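Local atomic coordinates of putative cellulase CEL6 (Mycobacterium tuberculosis, PDB entry 1UP3), a protein that is an endoglucanase of glycoside hydrolase family 6 that probably hydrolyses the beta-1,4-glucosidic bonds within cellulose chains. Residues A[41-46]-A[74-79]; A[114-119]-A[154-159]. One frame throughout, in Å; residues are numbered along the deposited sequence. Where two conformers were deposited one is given.

Interaction 1. Residues A[41-46]-A[74-79]; sequences SYWLDQ and TLYGIP
Trp43 and Leu44 pair in parallel with Thr74 and Leu75, and three backbone hydrogen bonds, from Thr74 N to Tyr42 O, Leu44 N to Thr74 O and Tyr76 N to Leu44 O, close the ladder. On the face that carries Trp43 and Thr74, the two side chains run side by side in the same direction. The methyl CG2 of Thr74 sits over the centre of the six-membered indole ring, 3.6 Å from its centroid and 8° off the normal, a CH-pi contact that threonine can make with its methyl while its hydroxyl branch stays polar. In the conformer given, OG1 donates to Ser41 OG at 2.8 Å, and that OG and Trp43 NE1 both bond to Ile260 O. The strands belong to a beta-alpha-beta unit, 42-44 and 72-75 joined through helix 50-66, at one border of the family 6 parallel sheet. Tyr76 CG lies anti to its backbone N (chi1 -167°), and its ring takes the edge of Trp43 in a T-shaped pair, planes at 89°. Trp43 CZ3 comes 3.6 Å from Tyr76 CD2, above the ring plane but offset toward the rim. On the opposite face Leu44 CD1 and Leu75 CD2 touch at 4.0 Å, branched aliphatic chains suited to packing on Trp100 of helix 94-108. Beyond the ladder, Asp45 CB lies 3.0 Å from Tyr76 O, while Arg81 binds both Tyr76 O and the carboxylate of Asp45.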
loop_
_atom_site.group_PDB
_atom_site.type_symbol
_atom_site.label_atom_id
_atom_site.label_comp_id
_atom_site.label_asym_id
_atom_site.label_seq_id
_atom_site.Cartn_x
_atom_site.Cartn_y
_atom_site.Cartn_z
ATOM N N SER A 41 -1.703 -2.815 -6.475
ATOM C CA SER A 41 -2.339 -1.509 -6.211
ATOM C C SER A 41 -1.628 -0.505 -7.074
ATOM O O SER A 41 -0.460 -0.711 -7.464
ATOM C CB SER A 41 -2.252 -1.067 -4.741
ATOM O OG SER A 41 -0.926 -0.676 -4.406
ATOM N N TYR A 42 -2.305 0.594 -7.380
ATOM C CA TYR A 42 -1.771 1.661 -8.217
ATOM C C TYR A 42 -1.343 2.812 -7.305
ATOM O O TYR A 42 -2.150 3.380 -6.613
ATOM C CB TYR A 42 -2.856 2.089 -9.218
ATOM C CG TYR A 42 -2.364 3.047 -10.279
ATOM C CD1 TYR A 42 -1.661 2.580 -11.383
ATOM C CD2 TYR A 42 -2.613 4.387 -10.195
ATOM C CE1 TYR A 42 -1.206 3.440 -12.375
ATOM C CE2 TYR A 42 -2.156 5.268 -11.193
ATOM C CZ TYR A 42 -1.454 4.786 -12.264
ATOM O OH TYR A 42 -0.983 5.660 -13.241
ATOM N N TRP A 43 -0.047 3.149 -7.334
ATOM C CA TRP A 43 0.507 4.123 -6.412
ATOM C C TRP A 43 0.479 5.512 -7.032
ATOM O O TRP A 43 0.961 5.689 -8.182
ATOM C CB TRP A 43 1.942 3.764 -6.078
ATOM C CG TRP A 43 2.119 2.529 -5.219
ATOM C CD1 TRP A 43 1.687 1.268 -5.485
ATOM C CD2 TRP A 43 2.699 2.477 -3.922
ATOM N NE1 TRP A 43 2.034 0.422 -4.451
ATOM C CE2 TRP A 43 2.648 1.147 -3.474
ATOM C CE3 TRP A 43 3.302 3.438 -3.093
ATOM C CZ2 TRP A 43 3.147 0.746 -2.244
ATOM C CZ3 TRP A 43 3.815 3.041 -1.881
ATOM C CH2 TRP A 43 3.728 1.692 -1.454
ATOM N N LEU A 44 -0.009 6.486 -6.271
ATOM C CA LEU A 44 -0.060 7.892 -6.695
ATOM C C LEU A 44 0.790 8.748 -5.752
ATOM O O LEU A 44 0.802 8.543 -4.541
ATOM C CB LEU A 44 -1.481 8.374 -6.644
ATOM C CG LEU A 44 -2.459 7.594 -7.519
ATOM C CD1 LEU A 44 -3.885 8.077 -7.226
ATOM C CD2 LEU A 44 -2.096 7.762 -8.971
ATOM N N ASP A 45 1.502 9.695 -6.321
ATOM C CA ASP A 45 2.283 10.643 -5.552
ATOM C C ASP A 45 2.354 12.009 -6.216
ATOM O O ASP A 45 1.482 12.355 -6.988
ATOM C CB ASP A 45 3.640 10.048 -5.207
ATOM C CG ASP A 45 4.543 9.842 -6.406
ATOM O OD1 ASP A 45 4.170 10.212 -7.549
ATOM O OD2 ASP A 45 5.691 9.309 -6.273
ATOM N N GLN A 46 3.387 12.766 -5.867
ATOM C CA GLN A 46 3.505 14.151 -6.331
ATOM C C GLN A 46 3.784 14.276 -7.823
ATOM O O GLN A 46 3.713 15.384 -8.367
ATOM C CB GLN A 46 4.563 14.927 -5.535
ATOM C CG GLN A 46 6.025 14.632 -5.890
ATOM C CD GLN A 46 6.480 13.225 -5.593
ATOM O OE1 GLN A 46 6.045 12.590 -4.618
ATOM N NE2 GLN A 46 7.351 12.722 -6.430
ATOM N N THR A 74 -3.020 3.349 -3.885
ATOM C CA THR A 74 -2.156 3.690 -2.762
ATOM C C THR A 74 -1.728 5.141 -2.843
ATOM O O THR A 74 -1.157 5.546 -3.844
ATOM C CB THR A 74 -0.975 2.777 -2.759
ATOM O OG1 THR A 74 -1.445 1.424 -2.585
ATOM C CG2 THR A 74 -0.050 3.070 -1.543
ATOM N N LEU A 75 -2.053 5.923 -1.827
ATOM C CA LEU A 75 -1.659 7.328 -1.800
ATOM C C LEU A 75 -0.326 7.452 -1.088
ATOM O O LEU A 75 -0.201 7.074 0.066
ATOM C CB LEU A 75 -2.748 8.176 -1.116
ATOM C CG LEU A 75 -4.145 8.069 -1.740
ATOM C CD1 LEU A 75 -5.108 9.016 -1.026
ATOM C CD2 LEU A 75 -4.158 8.361 -3.241
ATOM N N TYR A 76 0.666 8.036 -1.752
ATOM C CA TYR A 76 2.034 8.086 -1.206
ATOM C C TYR A 76 2.651 9.453 -1.517
ATOM O O TYR A 76 3.649 9.554 -2.240
ATOM C CB TYR A 76 2.844 6.920 -1.806
ATOM C CG TYR A 76 4.180 6.579 -1.163
ATOM C CD1 TYR A 76 4.275 6.445 0.214
ATOM C CD2 TYR A 76 5.296 6.331 -1.938
ATOM C CE1 TYR A 76 5.482 6.108 0.843
ATOM C CE2 TYR A 76 6.518 5.976 -1.355
ATOM C CZ TYR A 76 6.598 5.840 0.030
ATOM O OH TYR A 76 7.815 5.505 0.619
ATOM N N GLY A 77 1.996 10.502 -1.026
ATOM C CA GLY A 77 2.387 11.884 -1.302
ATOM C C GLY A 77 2.703 12.720 -0.070
ATOM O O GLY A 77 2.872 13.937 -0.212
ATOM N N ILE A 78 2.782 12.128 1.106
ATOM C CA ILE A 78 2.917 12.930 2.354
ATOM C C ILE A 78 4.171 13.797 2.319
ATOM O O ILE A 78 5.211 13.388 1.799
ATOM C CB ILE A 78 2.915 12.002 3.618
ATOM C CG1 ILE A 78 2.482 12.735 4.879
ATOM C CG2 ILE A 78 4.244 11.321 3.780
ATOM C CD1 ILE A 78 1.009 13.087 4.893
ATOM N N PRO A 79 4.088 15.020 2.811
ATOM C CA PRO A 79 5.300 15.833 2.909
ATOM C C PRO A 79 6.366 15.148 3.774
ATOM O O PRO A 79 6.048 14.468 4.740
ATOM C CB PRO A 79 4.804 17.142 3.547
ATOM C CG PRO A 79 3.375 17.239 3.098
ATOM C CD PRO A 79 2.905 15.794 3.170
#

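Interaction 2. Residues A[114-119]-A[154-159]; sequences TIIVEP and AVYVDA
Val117 and Val155 touch on one face of a pair of parallel strands, CG2 to CG1 at 3.6 Å, while Thr114, Ile116 and Tyr156 meet on the other. The strands run 17° apart, and four hydrogen bonds link them: Ile115 N to Ala154 O, Tyr156 N to Ile115 O, Val117 N to Tyr156 O and Asp158 N to Val117 O. Beta-branched valines and isoleucines suit such extended, buried strands. Tyr156 can be followed outward. Its CB lies 4.1 Å from Ile116 CD1 and, like CD1 of the ring, beside Ile115 O, which sits at the ring edge. CG, anti to the carbonyl carbon (chi1 -62°), starts the ring on its course past Thr114 CG2, which CE1 approaches to 3.9 Å. At the tip, OH bonds to Asp255 on strand 254-258, so an aromatic long enough to cross apolar neighbours finds a polar partner at its end. A water lies within hydrogen-bonding distance of Glu118 O (2.9 Å) and Asp158 O (2.8 Å), between the ends of the two strands. There Asp158 turns toward Pro119: CG comes 3.4 Å from Pro119 CA. Its OD1 is bonded to Ser186, and OD2 accepts from the backbone N of Asp120 and of Gly160. The bonds to OD1 and OD2 fix the rotation of the Asp158 carboxylate, and through the Asp120 N-H they hold in place the turn carrying Asp120, a residue of the glycan pocket.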
loop_
_atom_site.group_PDB
_atom_site.type_symbol
_atom_site.label_atom_id
_atom_site.label_comp_id
_atom_site.label_asym_id
_atom_site.label_seq_id
_atom_site.Cartn_x
_atom_site.Cartn_y
_atom_site.Cartn_z
ATOM N N THR A 114 -10.715 0.868 -3.209
ATOM C CA THR A 114 -9.983 0.575 -1.989
ATOM C C THR A 114 -8.786 1.524 -1.950
ATOM O O THR A 114 -8.084 1.657 -2.956
ATOM C CB THR A 114 -9.540 -0.871 -2.042
ATOM O OG1 THR A 114 -10.677 -1.732 -2.068
ATOM C CG2 THR A 114 -8.717 -1.281 -0.787
ATOM N N ILE A 115 -8.630 2.266 -0.852
ATOM C CA ILE A 115 -7.595 3.290 -0.748
ATOM C C ILE A 115 -6.705 2.959 0.421
ATOM O O ILE A 115 -7.200 2.815 1.531
ATOM C CB ILE A 115 -8.170 4.701 -0.567
ATOM C CG1 ILE A 115 -9.301 4.984 -1.575
ATOM C CG2 ILE A 115 -7.042 5.749 -0.670
ATOM C CD1 ILE A 115 -8.903 4.971 -3.026
ATOM N N ILE A 116 -5.413 2.827 0.141
ATOM C CA ILE A 116 -4.376 2.631 1.148
ATOM C C ILE A 116 -3.729 4.017 1.375
ATOM O O ILE A 116 -3.104 4.587 0.479
ATOM C CB ILE A 116 -3.337 1.635 0.689
ATOM C CG1 ILE A 116 -3.967 0.310 0.196
ATOM C CG2 ILE A 116 -2.282 1.442 1.787
ATOM C CD1 ILE A 116 -4.751 -0.379 1.260
ATOM N N VAL A 117 -3.922 4.575 2.559
ATOM C CA VAL A 117 -3.514 5.955 2.849
ATOM C C VAL A 117 -2.113 5.965 3.489
ATOM O O VAL A 117 -1.918 5.567 4.646
ATOM C CB VAL A 117 -4.486 6.656 3.807
ATOM C CG1 VAL A 117 -4.075 8.104 4.070
ATOM C CG2 VAL A 117 -5.894 6.604 3.294
ATOM N N GLU A 118 -1.161 6.450 2.700
ATOM C CA GLU A 118 0.186 6.811 3.142
ATOM C C GLU A 118 0.968 5.732 3.881
ATOM O O GLU A 118 1.246 5.838 5.071
ATOM C CB GLU A 118 0.136 8.107 3.936
ATOM C CG GLU A 118 -0.369 9.282 3.111
ATOM C CD GLU A 118 0.517 9.646 1.927
ATOM O OE1 GLU A 118 1.742 9.327 1.886
ATOM O OE2 GLU A 118 -0.026 10.310 1.002
ATOM N N PRO A 119 1.405 4.737 3.130
ATOM C CA PRO A 119 2.357 3.740 3.688
ATOM C C PRO A 119 3.489 4.444 4.442
ATOM O O PRO A 119 4.076 5.372 3.901
ATOM C CB PRO A 119 2.918 3.058 2.431
ATOM C CG PRO A 119 1.740 3.072 1.489
ATOM C CD PRO A 119 1.100 4.443 1.725
ATOM N N ALA A 154 -13.422 2.159 0.390
ATOM C CA ALA A 154 -12.988 1.399 1.544
ATOM C C ALA A 154 -11.600 1.892 1.874
ATOM O O ALA A 154 -10.659 1.638 1.129
ATOM C CB ALA A 154 -12.987 -0.057 1.264
ATOM N N VAL A 155 -11.485 2.628 2.971
ATOM C CA VAL A 155 -10.259 3.394 3.275
ATOM C C VAL A 155 -9.505 2.715 4.407
ATOM O O VAL A 155 -10.084 2.466 5.477
ATOM C CB VAL A 155 -10.582 4.862 3.623
ATOM C CG1 VAL A 155 -9.282 5.635 3.965
ATOM C CG2 VAL A 155 -11.331 5.531 2.475
ATOM N N TYR A 156 -8.224 2.455 4.167
ATOM C CA TYR A 156 -7.352 1.784 5.138
ATOM C C TYR A 156 -6.149 2.687 5.365
ATOM O O TYR A 156 -5.390 2.982 4.439
ATOM C CB TYR A 156 -6.892 0.396 4.651
ATOM C CG TYR A 156 -8.042 -0.569 4.442
ATOM C CD1 TYR A 156 -8.687 -0.641 3.218
ATOM C CD2 TYR A 156 -8.508 -1.391 5.465
ATOM C CE1 TYR A 156 -9.749 -1.481 2.999
ATOM C CE2 TYR A 156 -9.610 -2.237 5.240
ATOM C CZ TYR A 156 -10.221 -2.266 4.023
ATOM O OH TYR A 156 -11.288 -3.108 3.790
ATOM N N VAL A 157 -5.976 3.162 6.588
ATOM C CA VAL A 157 -4.838 4.013 6.941
ATOM C C VAL A 157 -3.623 3.157 7.225
ATOM O O VAL A 157 -3.681 2.190 7.985
ATOM C CB VAL A 157 -5.171 4.838 8.220
ATOM C CG1 VAL A 157 -3.986 5.658 8.613
ATOM C CG2 VAL A 157 -6.436 5.672 7.959
ATOM N N ASP A 158 -2.481 3.471 6.646
ATOM C CA ASP A 158 -1.376 2.554 6.866
ATOM C C ASP A 158 -0.892 2.603 8.311
ATOM O O ASP A 158 -0.721 3.692 8.902
ATOM C CB ASP A 158 -0.237 2.822 5.912
ATOM C CG ASP A 158 0.818 1.758 6.018
ATOM O OD1 ASP A 158 0.553 0.636 5.541
ATOM O OD2 ASP A 158 1.882 1.931 6.688
ATOM N N ALA A 159 -0.527 1.423 8.845
ATOM C CA ALA A 159 -0.187 1.282 10.254
ATOM C C ALA A 159 1.150 0.525 10.479
ATOM O O ALA A 159 1.368 -0.032 11.566
ATOM C CB ALA A 159 -1.321 0.568 10.970
HETATM O O HOH W 1 0.248 6.055 7.745
#

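In the fold
Both interactions lie in one parallel sheet of the family 6 catalytic domain, their centres about 10 Å apart. Interaction 1 joins its first two strands, 42-44 and 72-75, and interaction 2 the next two, 113-117 and 153-158; the first is complete in the chain before the second begins. The middle strands, 72-75 and 113-117, are neighbours, linked by a probable hydrogen bond from Leu75 N to Ile116 O. Past the strand ends Glu118 accepts from Gly77 N and Ile78 N, tying the loops together. The side chains of Tyr76 and Pro119 come within about 5 and 6 Å (nearest atoms) of bound glucose, placing these loops, at the carboxyl ends of the strands, where parallel alpha/beta enzymes commonly have their active sites.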